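Local coordinates for protein carboxynorspermidine decarboxylase (Campylobacter jejuni subsp. jejuni 81116, PDB 3N29) that probably removes the carboxyl group of carboxynorspermidine to give norspermidine, using pyridoxal-5'-phosphate held in a beta/alpha-barrel fold, at residues Lys77-Phe81 / Ser82-Lys86; Leu268-Gly271 / Glu272-Trp276. One frame throughout, in Å; residues are numbered along the deposited sequence.

In the fold
Contacts 1 and 2 are two local turns, each at the end of a strand of the closed eight-stranded parallel barrel. Contact 1 (77-81/82-86) comes after strand 71-75. Contact 2 (268-271/272-276) begins at the last residue of strand 265-268. Their centres lie about 11 Å apart. The ring of Phe79 joins them, its CD1 packing at 3.7 Å on CA of Gly275 and its CD2 at 3.9 Å on CG1 of Val274. Both also meet the same pyridoxal-5'-phosphate. Contact 1 supplies Lys77, covalently bonded to the cofactor. Contact 2 supplies Glu269 beside the pyridine nitrogen, Gly271 and Glu272 at the phosphate, and the Glu272 carboxylate at the norspermidine.

Contact 1: Lys77-Phe81 / Ser82-Lys86. With PLP (pyridoxal-5'-phosphate), chain C.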
# COMPACT_ATOMS: atom_id res chain seq x y z
N LYS A 77 2.20 8.61 12.39
CA LYS A 77 1.44 8.22 11.21
C LYS A 77 2.16 8.56 9.93
O LYS A 77 2.30 7.79 9.06
CB LYS A 77 0.04 8.89 11.16
CG LYS A 77 -0.87 8.15 10.04
CD LYS A 77 -2.31 8.70 9.92
CE LYS A 77 -2.25 10.02 10.61
NZ LYS A 77 -3.59 10.92 10.54
N GLY A 78 2.62 9.79 9.81
CA GLY A 78 3.23 10.21 8.57
C GLY A 78 4.76 10.12 8.51
O GLY A 78 5.33 10.05 7.42
N PHE A 79 5.42 10.20 9.64
CA PHE A 79 6.87 10.28 9.67
C PHE A 79 7.37 9.50 10.87
O PHE A 79 7.05 9.88 12.00
CB PHE A 79 7.33 11.74 9.75
CG PHE A 79 8.81 11.94 9.76
CD1 PHE A 79 9.52 12.03 8.58
CD2 PHE A 79 9.52 12.04 10.95
CE1 PHE A 79 10.89 12.27 8.60
CE2 PHE A 79 10.93 12.23 10.96
CZ PHE A 79 11.59 12.35 9.78
N ALA A 80 8.09 8.40 10.61
CA ALA A 80 8.53 7.55 11.69
C ALA A 80 9.96 7.10 11.43
O ALA A 80 10.31 5.96 11.71
CB ALA A 80 7.58 6.36 11.82
N PHE A 81 10.78 7.95 10.82
CA PHE A 81 12.10 7.50 10.29
C PHE A 81 13.01 7.13 11.47
O PHE A 81 13.43 7.99 12.21
CB PHE A 81 12.71 8.62 9.48
CG PHE A 81 13.83 8.20 8.56
CD1 PHE A 81 13.59 7.88 7.25
CD2 PHE A 81 15.15 8.17 9.01
CE1 PHE A 81 14.65 7.52 6.39
CE2 PHE A 81 16.16 7.83 8.17
CZ PHE A 81 15.89 7.50 6.85
N SER A 82 13.30 5.84 11.63
CA SER A 82 13.83 5.33 12.89
C SER A 82 15.17 6.02 13.15
O SER A 82 15.46 6.45 14.28
CB SER A 82 13.98 3.82 12.79
OG SER A 82 14.89 3.52 11.76
N GLY A 83 15.94 6.22 12.09
CA GLY A 83 17.24 6.87 12.19
C GLY A 83 17.24 8.31 12.59
O GLY A 83 18.31 8.89 12.82
N ALA A 84 16.08 8.92 12.65
CA ALA A 84 15.95 10.35 12.89
C ALA A 84 15.22 10.62 14.20
O ALA A 84 15.04 11.75 14.57
CB ALA A 84 15.14 10.95 11.79
N MET A 85 14.72 9.57 14.87
CA MET A 85 13.90 9.79 16.06
C MET A 85 14.70 10.51 17.17
O MET A 85 14.19 11.39 17.82
CB MET A 85 13.29 8.50 16.53
CG MET A 85 12.23 7.91 15.52
SD MET A 85 10.72 8.94 15.37
CE MET A 85 10.07 8.28 16.78
N LYS A 86 15.98 10.19 17.37
CA LYS A 86 16.70 10.85 18.44
C LYS A 86 16.92 12.34 18.11
O LYS A 86 16.83 13.23 19.01
CB LYS A 86 18.01 10.14 18.74
CG LYS A 86 18.74 10.79 19.89
CD LYS A 86 20.02 10.11 20.29
CE LYS A 86 20.56 10.85 21.54
NZ LYS A 86 21.49 10.01 22.30
N1 PLP C . -3.08 13.63 14.91
C2 PLP C . -4.03 12.75 14.46
C2A PLP C . -5.10 12.25 15.40
C3 PLP C . -3.93 12.29 13.11
O3 PLP C . -4.87 11.37 12.63
C4 PLP C . -2.90 12.74 12.26
C4A PLP C . -2.80 12.20 10.84
C5 PLP C . -1.98 13.69 12.74
C6 PLP C . -2.11 14.11 14.08
C5A PLP C . -0.86 14.22 11.87
O4P PLP C . -1.35 14.76 10.67
P PLP C . -0.40 15.47 9.63
O1P PLP C . 0.70 14.48 9.30
O2P PLP C . 0.19 16.72 10.31
O3P PLP C . -1.22 15.91 8.49
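The Phe81 ring has the backbone N of Ala84 at its edge, in the ring plane. The methyl of Ala84 packs against the same ring, its CB 3.9 Å from Phe81 CD2. The Phe79 ring carries the backbone N of Phe81 over one face, shifted toward the rim. CZ of Phe79 comes obliquely to the same Ala84 methyl, at 4.3 Å from its CB, so one methyl serves both rings. Phe81 has CG anti to its backbone N (chi1 -163°), which lays the ring alongside the turn it begins.

Ala84 N gives Phe81 O a hydrogen bond of 2.8 Å across the turn. Met85 bends at chi2 and chi3. Its CG lies 3.5 Å from Phe81 O, and SD folds back toward the carbonyl carbon of Ala80.

At the other end, Lys77 NZ is covalently bonded to C4A of pyridoxal-5'-phosphate, at 1.5 Å. This is consistent with the lysine Schiff base (internal aldimine) of pyridoxal-phosphate enzymes, though the distance does not settle the bond order. A nearly eclipsed turn at chi3 (17°) brings NZ to the cofactor.

Residues 77-86 run from just after barrel strand 71-75 into the start of helix 85-91. Phe81 and Ala84 rest on Leu49 of strand 46-50, Phe79 and Met85 on Leu74 of strand 71-75. Helix 100-109 covers Ala80, Ser82 and Met85 through Phe105. Asn387 of the second subunit packs on Lys77, and Tyr414 of that subunit on Ala80.

Contact 2: Leu268-Gly271 / Glu272-Trp276; sequences LEPG and EAVGW. With PLP (pyridoxal-5'-phosphate), chain C; NSD (N-(3-aminopropyl)propane-1,3-diamine), chain D.
Glu272 follows directly on Gly271, and their two backbone N-H groups hold the cofactor phosphate. Glu272 N hydrogen-bonds to O1P of pyridoxal-5'-phosphate at 2.9 Å. Gly271 N hydrogen-bonds to O2P at 3.0 Å and is almost straight (178°). The Glu272 side chain is extended, with CG anti to the backbone N (chi1 176°). This carries OE1 to norspermidine N1, which donates a short hydrogen bond of 2.5 Å. OE2 lies close to Glu206 OE1.

Ala273 sets its methyl against the proline ring, with CB 3.8 Å from Pro270 CB. Val274 places CB 3.4 Å from Gly271 O, and its CG2 faces the carbonyl of Pro270. Its N gives that Gly271 oxygen a weak, bent hydrogen bond (127°). Gly275 N adds a second weak hydrogen bond to the same oxygen, at 3.5 Å. Trp276 leaves the helix, and its ring meets His240 edge to face.

Earlier in the loop, Glu269 OE1 lies 2.7 Å from the cofactor N1, and is hydrogen-bonded to His200 NE2. Thr96 and Asn234 hydrogen-bond to its OE2, which helps fix the carboxylate. A phosphate gripped by backbone N-H groups at the start of a short helix, with an acidic residue at the pyridine nitrogen, is characteristic of the cofactor site in beta/alpha-barrel basic amino acid decarboxylases.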
# COMPACT_ATOMS: atom_id res chain seq x y z
N LEU A 268 0.32 20.34 20.09
CA LEU A 268 0.17 20.25 18.62
C LEU A 268 0.82 18.95 18.17
O LEU A 268 1.81 18.53 18.78
CB LEU A 268 0.81 21.42 17.90
CG LEU A 268 0.42 22.87 18.16
CD1 LEU A 268 1.39 23.81 17.50
CD2 LEU A 268 -0.97 23.20 17.64
N GLU A 269 0.33 18.33 17.10
CA GLU A 269 0.86 17.05 16.77
C GLU A 269 0.98 16.91 15.26
O GLU A 269 0.34 16.02 14.62
CB GLU A 269 0.13 15.91 17.50
CG GLU A 269 -1.32 15.98 17.42
CD GLU A 269 -2.09 14.80 18.09
OE1 GLU A 269 -3.06 14.40 17.46
OE2 GLU A 269 -1.70 14.25 19.17
N PRO A 270 1.88 17.72 14.69
CA PRO A 270 2.20 17.58 13.30
C PRO A 270 2.93 16.27 12.96
O PRO A 270 3.75 15.78 13.75
CB PRO A 270 3.14 18.73 13.09
CG PRO A 270 3.84 18.88 14.33
CD PRO A 270 2.75 18.73 15.32
N GLY A 271 2.60 15.73 11.80
CA GLY A 271 3.40 14.66 11.21
C GLY A 271 4.13 15.15 9.94
O GLY A 271 5.38 15.28 9.89
N GLU A 272 3.36 15.46 8.94
CA GLU A 272 3.90 15.90 7.66
C GLU A 272 4.84 17.09 7.78
O GLU A 272 5.89 17.08 7.16
CB GLU A 272 2.77 16.21 6.70
CG GLU A 272 3.22 16.75 5.39
CD GLU A 272 2.09 16.80 4.38
OE1 GLU A 272 0.97 16.33 4.61
OE2 GLU A 272 2.33 17.41 3.37
N ALA A 273 4.54 17.99 8.68
CA ALA A 273 5.36 19.16 8.91
C ALA A 273 6.78 18.83 9.34
O ALA A 273 7.69 19.52 9.02
CB ALA A 273 4.72 20.04 9.90
N VAL A 274 6.94 17.80 10.13
CA VAL A 274 8.25 17.34 10.52
C VAL A 274 9.07 16.84 9.33
O VAL A 274 10.19 17.18 9.21
CB VAL A 274 8.17 16.27 11.60
CG1 VAL A 274 9.49 15.78 11.95
CG2 VAL A 274 7.49 16.81 12.83
N GLY A 275 8.44 16.07 8.46
CA GLY A 275 9.09 15.46 7.33
C GLY A 275 9.10 16.22 6.03
O GLY A 275 9.69 15.80 5.10
N TRP A 276 8.47 17.37 6.01
CA TRP A 276 8.24 18.13 4.82
C TRP A 276 9.54 18.57 4.18
O TRP A 276 10.29 19.30 4.75
CB TRP A 276 7.35 19.36 5.13
CG TRP A 276 7.12 20.26 3.99
CD1 TRP A 276 7.73 21.42 3.73
CD2 TRP A 276 6.23 20.05 2.91
NE1 TRP A 276 7.30 21.95 2.58
CE2 TRP A 276 6.36 21.12 2.05
CE3 TRP A 276 5.33 19.03 2.58
CZ2 TRP A 276 5.64 21.22 0.89
CZ3 TRP A 276 4.62 19.14 1.44
CH2 TRP A 276 4.77 20.23 0.61
N1 PLP C . -3.08 13.63 14.91
C2 PLP C . -4.03 12.75 14.46
C2A PLP C . -5.10 12.25 15.40
C3 PLP C . -3.93 12.29 13.11
O3 PLP C . -4.87 11.37 12.63
C4 PLP C . -2.90 12.74 12.26
C4A PLP C . -2.80 12.20 10.84
C5 PLP C . -1.98 13.69 12.74
C6 PLP C . -2.11 14.11 14.08
C5A PLP C . -0.86 14.22 11.87
O4P PLP C . -1.35 14.76 10.67
P PLP C . -0.40 15.47 9.63
O1P PLP C . 0.70 14.48 9.30
O2P PLP C . 0.19 16.72 10.31
O3P PLP C . -1.22 15.91 8.49
C1 NSD D . -1.51 13.98 6.02
N1 NSD D . -1.05 15.31 5.76
C2 NSD D . -2.98 13.81 5.79
N2 NSD D . -3.44 11.48 6.05
C3 NSD D . -3.56 12.65 6.52
N3 NSD D . -1.03 9.13 3.24
C4 NSD D . -2.87 11.15 4.97
C5 NSD D . -2.85 9.68 4.66
C6 NSD D . -2.43 9.41 3.24